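Local coordinates for SusD-like carbohydrate binding protein BF1063 (Bacteroides fragilis NCTC 9343, PDB 3I4G) that probably binds carbohydrate at the outer membrane of the bacterium, as a member of the SusD family of glycan-binding proteins, at residues L204-M209 and Y387-L392. Sequence-based numbering, arbitrary orientation.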
loop_
_atom_site.group_PDB
_atom_site.type_symbol
_atom_site.label_atom_id
_atom_site.label_comp_id
_atom_site.label_asym_id
_atom_site.label_seq_id
_atom_site.Cartn_x
_atom_site.Cartn_y
_atom_site.Cartn_z
ATOM N N LEU A 204 -10.343 -2.346 -11.481
ATOM C CA LEU A 204 -11.728 -1.988 -11.803
ATOM C C LEU A 204 -12.557 -1.933 -10.535
ATOM O O LEU A 204 -13.315 -0.981 -10.316
ATOM C CB LEU A 204 -12.341 -3.010 -12.770
ATOM C CG LEU A 204 -13.800 -2.862 -13.124
ATOM C CD1 LEU A 204 -14.058 -1.484 -13.764
ATOM C CD2 LEU A 204 -14.224 -3.976 -14.069
ATOM N N GLY A 205 -12.485 -2.968 -9.710
ATOM C CA GLY A 205 -13.199 -2.966 -8.449
ATOM C C GLY A 205 -12.836 -1.814 -7.552
ATOM O O GLY A 205 -13.730 -1.183 -6.969
ATOM N N ARG A 206 -11.547 -1.500 -7.412
ATOM C CA ARG A 206 -11.169 -0.361 -6.595
ATOM C C ARG A 206 -11.716 0.948 -7.188
ATOM O O ARG A 206 -12.138 1.849 -6.439
ATOM C CB ARG A 206 -9.639 -0.227 -6.465
ATOM C CG ARG A 206 -8.916 -1.245 -5.604
ATOM C CD ARG A 206 -7.465 -0.838 -5.507
ATOM N NE ARG A 206 -6.688 -1.625 -4.561
ATOM C CZ ARG A 206 -5.441 -1.333 -4.286
ATOM N NH1 ARG A 206 -4.833 -0.338 -4.934
ATOM N NH2 ARG A 206 -4.787 -2.039 -3.398
ATOM N N THR A 207 -11.707 1.063 -8.503
ATOM C CA THR A 207 -12.261 2.265 -9.168
ATOM C C THR A 207 -13.730 2.398 -8.818
ATOM O O THR A 207 -14.206 3.480 -8.456
ATOM C CB THR A 207 -12.068 2.167 -10.675
ATOM O OG1 THR A 207 -10.671 2.139 -10.966
ATOM C CG2 THR A 207 -12.709 3.366 -11.416
ATOM N N CYS A 208 -14.476 1.311 -8.894
ATOM C CA CYS A 208 -15.889 1.370 -8.572
ATOM C C CYS A 208 -16.135 1.751 -7.106
ATOM O O CYS A 208 -17.094 2.452 -6.793
ATOM C CB CYS A 208 -16.575 0.041 -8.875
ATOM S SG CYS A 208 -16.680 -0.456 -10.601
HETATM N N MSE A 209 -15.299 1.287 -6.186
HETATM C CA MSE A 209 -15.488 1.678 -4.790
HETATM C C MSE A 209 -15.242 3.193 -4.633
HETATM O O MSE A 209 -15.892 3.843 -3.830
HETATM C CB MSE A 209 -14.611 0.847 -3.835
HETATM C CG MSE A 209 -14.955 -0.660 -3.804
HETATM SE SE MSE A 209 -14.208 -1.569 -2.242
HETATM C CE MSE A 209 -12.429 -0.902 -2.346
ATOM N N TYR A 387 -5.311 -11.598 -3.277
ATOM C CA TYR A 387 -6.674 -12.167 -3.270
ATOM C C TYR A 387 -7.407 -11.865 -1.948
ATOM O O TYR A 387 -8.609 -11.733 -1.935
ATOM C CB TYR A 387 -6.641 -13.665 -3.551
ATOM C CG TYR A 387 -7.975 -14.323 -3.875
ATOM C CD1 TYR A 387 -8.761 -13.854 -4.900
ATOM C CD2 TYR A 387 -8.404 -15.441 -3.166
ATOM C CE1 TYR A 387 -9.942 -14.487 -5.224
ATOM C CE2 TYR A 387 -9.580 -16.065 -3.481
ATOM C CZ TYR A 387 -10.330 -15.586 -4.502
ATOM O OH TYR A 387 -11.511 -16.239 -4.860
ATOM N N ALA A 388 -6.697 -11.754 -0.815
ATOM C CA ALA A 388 -7.405 -11.385 0.399
ATOM C C ALA A 388 -8.095 -10.036 0.272
ATOM O O ALA A 388 -9.188 -9.849 0.809
ATOM C CB ALA A 388 -6.464 -11.321 1.557
ATOM N N GLU A 389 -7.487 -9.077 -0.431
ATOM C CA GLU A 389 -8.146 -7.788 -0.631
ATOM C C GLU A 389 -9.369 -7.971 -1.531
ATOM O O GLU A 389 -10.401 -7.323 -1.338
ATOM C CB GLU A 389 -7.201 -6.763 -1.252
ATOM C CG GLU A 389 -7.929 -5.424 -1.449
ATOM C CD GLU A 389 -7.170 -4.372 -2.225
ATOM O OE1 GLU A 389 -5.940 -4.489 -2.371
ATOM O OE2 GLU A 389 -7.830 -3.402 -2.695
ATOM N N VAL A 390 -9.270 -8.814 -2.553
ATOM C CA VAL A 390 -10.409 -9.089 -3.419
ATOM C C VAL A 390 -11.596 -9.635 -2.634
ATOM O O VAL A 390 -12.730 -9.186 -2.836
ATOM C CB VAL A 390 -10.000 -10.083 -4.547
ATOM C CG1 VAL A 390 -11.195 -10.561 -5.357
ATOM C CG2 VAL A 390 -8.937 -9.440 -5.462
ATOM N N LEU A 391 -11.339 -10.599 -1.752
ATOM C CA LEU A 391 -12.414 -11.188 -0.951
ATOM C C LEU A 391 -13.026 -10.173 -0.009
ATOM O O LEU A 391 -14.255 -10.064 0.092
ATOM C CB LEU A 391 -11.899 -12.389 -0.155
ATOM C CG LEU A 391 -11.403 -13.580 -0.944
ATOM C CD1 LEU A 391 -10.918 -14.701 -0.005
ATOM C CD2 LEU A 391 -12.494 -14.117 -1.882
ATOM N N LEU A 392 -12.197 -9.367 0.658
ATOM C CA LEU A 392 -12.739 -8.346 1.563
ATOM C C LEU A 392 -13.406 -7.215 0.787
ATOM O O LEU A 392 -14.363 -6.620 1.263
ATOM C CB LEU A 392 -11.660 -7.817 2.496
ATOM C CG LEU A 392 -11.025 -8.829 3.435
ATOM C CD1 LEU A 392 -9.831 -8.244 4.185
ATOM C CD2 LEU A 392 -12.064 -9.396 4.400
#
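R206 lays the NE edge of its guanidinium against the carboxylate of E389, a side-on, two-pronged salt bridge between two buried side chains. NE gives its hydrogen to E389 OE2 at 2.8 Å, and R206 NH2 reaches E389 OE1 at 2.9 Å with a nearly straight N-H...O angle of 167°. Both oxygens use their syn lone pairs and lie close to the guanidinium plane, and the carboxylate is turned 28° from it, nearly coplanar. With NE and NH2 each tied to a different oxygen, the guanidinium is held against turning about its CD-NE bond. E389 reaches across with an extended chain, CG anti to the backbone N (chi1 180°), while the R206 chain, extended from CG to NE, crosses it at about a right angle. The pair ties helix 197-211 to helix 387-400, bringing together two parts of the mainly helical SusD-like fold that are distant in sequence. Segment 204-209 also packs on helix 163-180 through L204 and T207, and on helix 116-139 through R206 and T207; helix 387-400 follows directly on strand 380-386. W456 and F203 make cation-pi contacts with R206, and I453 touches both partners; both residues of the bridge are buried, which would probably strengthen the attraction between the charges. R444 forms a weak, long ion pair with E389 OE2.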